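Local coordinates for protein polyprenyl synthetase (Nonlabens dokdonensis, PDB 6KD7) that probably makes geranylgeranyl pyrophosphate as a magnesium-dependent prenyltransferase of the FPP/GGPP synthase family, at residues D196-M208 and Q314-K326. Sequence-based numbering, arbitrary orientation.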
# COMPACT_ATOMS: atom_id res chain seq x y z
N ASP A 196 -15.56 -11.47 -45.35
CA ASP A 196 -14.63 -10.45 -45.88
C ASP A 196 -15.23 -9.05 -45.78
O ASP A 196 -14.48 -8.09 -45.49
CB ASP A 196 -14.25 -10.77 -47.32
CG ASP A 196 -13.35 -11.98 -47.48
OD1 ASP A 196 -12.91 -12.56 -46.44
OD2 ASP A 196 -13.07 -12.33 -48.64
N TYR A 197 -16.50 -8.90 -46.14
CA TYR A 197 -17.22 -7.63 -45.97
C TYR A 197 -17.02 -7.19 -44.50
O TYR A 197 -16.66 -6.03 -44.26
CB TYR A 197 -18.70 -7.78 -46.32
CG TYR A 197 -19.61 -6.74 -45.74
CD1 TYR A 197 -19.43 -5.39 -46.00
CD2 TYR A 197 -20.64 -7.10 -44.92
CE1 TYR A 197 -20.29 -4.43 -45.47
CE2 TYR A 197 -21.47 -6.16 -44.35
CZ TYR A 197 -21.27 -4.82 -44.61
OH TYR A 197 -22.09 -3.91 -44.01
N GLY A 198 -17.39 -8.07 -43.57
CA GLY A 198 -17.27 -7.84 -42.11
C GLY A 198 -15.84 -7.42 -41.73
O GLY A 198 -15.69 -6.47 -41.00
N ILE A 199 -14.81 -8.03 -42.29
CA ILE A 199 -13.42 -7.62 -42.01
C ILE A 199 -13.24 -6.16 -42.42
O ILE A 199 -12.74 -5.39 -41.61
CB ILE A 199 -12.41 -8.57 -42.65
CG1 ILE A 199 -12.50 -9.97 -42.05
CG2 ILE A 199 -10.99 -8.02 -42.55
CD1 ILE A 199 -12.21 -10.05 -40.56
N ASN A 200 -13.63 -5.78 -43.63
CA ASN A 200 -13.36 -4.41 -44.13
C ASN A 200 -14.23 -3.45 -43.31
O ASN A 200 -13.77 -2.39 -42.90
CB ASN A 200 -13.60 -4.30 -45.64
CG ASN A 200 -12.49 -4.92 -46.47
OD1 ASN A 200 -12.72 -5.72 -47.42
ND2 ASN A 200 -11.29 -4.51 -46.16
N LEU A 201 -15.45 -3.83 -43.01
CA LEU A 201 -16.32 -2.94 -42.24
C LEU A 201 -15.68 -2.73 -40.85
O LEU A 201 -15.82 -1.64 -40.28
CB LEU A 201 -17.71 -3.57 -42.12
CG LEU A 201 -18.76 -2.73 -41.41
CD1 LEU A 201 -19.25 -1.58 -42.27
CD2 LEU A 201 -19.93 -3.58 -40.98
N GLY A 202 -15.17 -3.80 -40.26
CA GLY A 202 -14.71 -3.81 -38.86
C GLY A 202 -13.44 -2.98 -38.77
O GLY A 202 -13.32 -2.20 -37.83
N LEU A 203 -12.59 -3.08 -39.77
CA LEU A 203 -11.36 -2.27 -39.84
C LEU A 203 -11.71 -0.78 -40.00
O LEU A 203 -11.13 0.05 -39.31
CB LEU A 203 -10.49 -2.80 -40.97
CG LEU A 203 -9.74 -4.11 -40.67
CD1 LEU A 203 -9.06 -4.63 -41.94
CD2 LEU A 203 -8.70 -3.93 -39.57
N ALA A 204 -12.65 -0.43 -40.88
CA ALA A 204 -13.11 0.95 -41.02
C ALA A 204 -13.64 1.43 -39.67
O ALA A 204 -13.39 2.57 -39.27
CB ALA A 204 -14.17 1.06 -42.11
N PHE A 205 -14.47 0.62 -39.04
CA PHE A 205 -15.13 1.01 -37.77
C PHE A 205 -14.04 1.33 -36.69
O PHE A 205 -14.14 2.31 -35.94
CB PHE A 205 -16.09 -0.11 -37.39
CG PHE A 205 -16.97 0.17 -36.21
CD1 PHE A 205 -17.79 1.30 -36.18
CD2 PHE A 205 -17.01 -0.71 -35.13
CE1 PHE A 205 -18.62 1.56 -35.10
CE2 PHE A 205 -17.86 -0.45 -34.05
CZ PHE A 205 -18.62 0.70 -34.01
N GLN A 206 -13.02 0.49 -36.58
CA GLN A 206 -11.98 0.61 -35.54
C GLN A 206 -11.09 1.80 -35.88
O GLN A 206 -10.75 2.54 -34.94
CB GLN A 206 -11.17 -0.66 -35.43
CG GLN A 206 -10.06 -0.56 -34.41
CD GLN A 206 -10.54 -0.14 -33.04
OE1 GLN A 206 -9.92 0.71 -32.41
NE2 GLN A 206 -11.61 -0.74 -32.57
N LEU A 207 -10.73 1.98 -37.14
CA LEU A 207 -9.96 3.18 -37.56
C LEU A 207 -10.75 4.44 -37.22
O LEU A 207 -10.11 5.44 -36.78
CB LEU A 207 -9.52 3.09 -39.01
CG LEU A 207 -8.47 2.00 -39.23
CD1 LEU A 207 -8.14 1.87 -40.70
CD2 LEU A 207 -7.19 2.29 -38.46
N MET A 208 -12.07 4.38 -37.35
CA MET A 208 -12.96 5.51 -36.97
C MET A 208 -12.86 5.72 -35.45
O MET A 208 -12.76 6.86 -35.04
CB MET A 208 -14.41 5.24 -37.35
CG MET A 208 -15.32 6.42 -37.12
SD MET A 208 -17.05 6.12 -37.56
CE MET A 208 -17.63 5.18 -36.15
N GLN A 314 -29.75 -1.72 -48.58
CA GLN A 314 -29.93 -1.66 -47.12
C GLN A 314 -28.54 -1.77 -46.47
O GLN A 314 -28.21 -0.92 -45.64
CB GLN A 314 -30.94 -2.69 -46.64
CG GLN A 314 -32.37 -2.21 -46.88
CD GLN A 314 -33.41 -3.29 -46.73
OE1 GLN A 314 -33.39 -4.07 -45.78
NE2 GLN A 314 -34.33 -3.33 -47.68
N LEU A 315 -27.73 -2.73 -46.90
CA LEU A 315 -26.41 -3.00 -46.28
C LEU A 315 -25.50 -1.82 -46.58
O LEU A 315 -24.66 -1.53 -45.73
CB LEU A 315 -25.82 -4.27 -46.88
CG LEU A 315 -25.05 -5.17 -45.93
CD1 LEU A 315 -25.85 -5.45 -44.67
CD2 LEU A 315 -24.69 -6.47 -46.65
N THR A 316 -25.62 -1.22 -47.77
CA THR A 316 -24.73 -0.13 -48.21
C THR A 316 -25.02 1.09 -47.32
O THR A 316 -24.07 1.71 -46.84
CB THR A 316 -24.86 0.19 -49.69
OG1 THR A 316 -24.27 -0.85 -50.45
CG2 THR A 316 -24.15 1.47 -50.08
N ASP A 317 -26.30 1.35 -47.09
CA ASP A 317 -26.77 2.46 -46.24
C ASP A 317 -26.36 2.19 -44.80
O ASP A 317 -26.07 3.16 -44.09
CB ASP A 317 -28.30 2.61 -46.27
CG ASP A 317 -28.78 3.22 -47.59
OD1 ASP A 317 -27.90 3.72 -48.37
OD2 ASP A 317 -30.04 3.15 -47.85
N PHE A 318 -26.49 0.96 -44.33
CA PHE A 318 -26.14 0.63 -42.92
C PHE A 318 -24.64 0.90 -42.70
O PHE A 318 -24.29 1.51 -41.72
CB PHE A 318 -26.56 -0.80 -42.60
CG PHE A 318 -25.86 -1.36 -41.40
CD1 PHE A 318 -24.63 -1.96 -41.53
CD2 PHE A 318 -26.46 -1.31 -40.16
CE1 PHE A 318 -24.00 -2.50 -40.43
CE2 PHE A 318 -25.81 -1.81 -39.05
CZ PHE A 318 -24.59 -2.41 -39.19
N SER A 319 -23.81 0.53 -43.66
CA SER A 319 -22.35 0.69 -43.63
C SER A 319 -22.02 2.18 -43.60
O SER A 319 -21.15 2.58 -42.82
CB SER A 319 -21.71 0.02 -44.81
OG SER A 319 -21.95 -1.37 -44.78
N LEU A 320 -22.67 2.98 -44.44
CA LEU A 320 -22.42 4.43 -44.45
C LEU A 320 -22.93 5.04 -43.13
O LEU A 320 -22.15 5.71 -42.51
CB LEU A 320 -23.03 5.05 -45.71
CG LEU A 320 -22.40 4.60 -47.04
CD1 LEU A 320 -23.26 5.06 -48.22
CD2 LEU A 320 -20.99 5.12 -47.21
N GLN A 321 -24.10 4.66 -42.66
CA GLN A 321 -24.59 5.24 -41.38
C GLN A 321 -23.62 4.89 -40.24
O GLN A 321 -23.37 5.76 -39.42
CB GLN A 321 -25.99 4.71 -41.09
CG GLN A 321 -26.59 5.26 -39.81
CD GLN A 321 -27.73 4.42 -39.29
OE1 GLN A 321 -28.74 4.21 -39.96
NE2 GLN A 321 -27.57 3.92 -38.07
N LEU A 322 -23.07 3.68 -40.22
CA LEU A 322 -22.20 3.19 -39.12
C LEU A 322 -20.97 4.09 -39.06
O LEU A 322 -20.56 4.44 -37.95
CB LEU A 322 -21.78 1.74 -39.36
CG LEU A 322 -20.95 1.09 -38.25
CD1 LEU A 322 -21.77 0.93 -36.97
CD2 LEU A 322 -20.40 -0.25 -38.70
N MET A 323 -20.48 4.53 -40.22
CA MET A 323 -19.23 5.31 -40.37
C MET A 323 -19.52 6.81 -40.27
O MET A 323 -18.69 7.60 -40.72
CB MET A 323 -18.59 5.00 -41.72
CG MET A 323 -17.25 4.31 -41.62
SD MET A 323 -17.16 2.97 -40.44
CE MET A 323 -17.96 1.66 -41.35
N GLY A 324 -20.67 7.17 -39.70
CA GLY A 324 -21.15 8.55 -39.52
C GLY A 324 -21.27 9.36 -40.82
O GLY A 324 -21.14 10.60 -40.73
N ARG A 325 -21.52 8.71 -41.97
CA ARG A 325 -21.83 9.34 -43.29
C ARG A 325 -23.35 9.24 -43.57
O ARG A 325 -24.10 8.68 -42.74
CB ARG A 325 -20.99 8.70 -44.41
CG ARG A 325 -19.49 8.95 -44.31
CD ARG A 325 -18.65 8.01 -45.16
NE ARG A 325 -18.80 8.20 -46.62
CZ ARG A 325 -18.08 7.60 -47.59
NH1 ARG A 325 -17.11 6.74 -47.32
NH2 ARG A 325 -18.34 7.88 -48.86
N LYS A 326 -23.78 9.79 -44.70
CA LYS A 326 -25.24 9.78 -45.00
C LYS A 326 -25.51 8.91 -46.23
O LYS A 326 -24.58 8.68 -47.02
CB LYS A 326 -25.81 11.20 -45.10
CG LYS A 326 -27.29 11.31 -44.77
CD LYS A 326 -27.70 12.68 -44.27
CE LYS A 326 -27.20 12.97 -42.88
NZ LYS A 326 -27.82 14.20 -42.32
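The hydroxyl oxygen of S319 is gripped twice: S319 OG sits at the edge of the Y197 ring, in its plane, and accepts a 2.7 Å hydrogen bond from Y197 OH, while S319 OG in turn donates to L315 O one helical turn back, at 2.9 Å. Chi1 of -62° sets OG beside the backbone N, turned back to L315 O, which it reaches from the face opposite to that used by S319 N. The tyrosine ring also packs obliquely on L315, Y197 CE2 lying 4.0 Å from L315 CD2. A phenylalanine in place of Y197 would probably leave S319 OG without its donor from the facing helix. In the all-helical prenyltransferase fold, the C-terminal helix 309-322 here runs nearly parallel to helix 188-215, their local axes 20° apart. L201 CD1 fits against the methyl of M323, 3.6 Å from M323 CE, which A204 CB also touches. F205, whose side chain lines the pyrophosphate pocket, meets L322 at about a right angle, F205 CE1 lying 3.7 Å from L322 CD1. A Schellman motif with G324 at C-prime ends helix 309-322, and M208, extended through chi2, lays SD 3.6 Å from M323 CA.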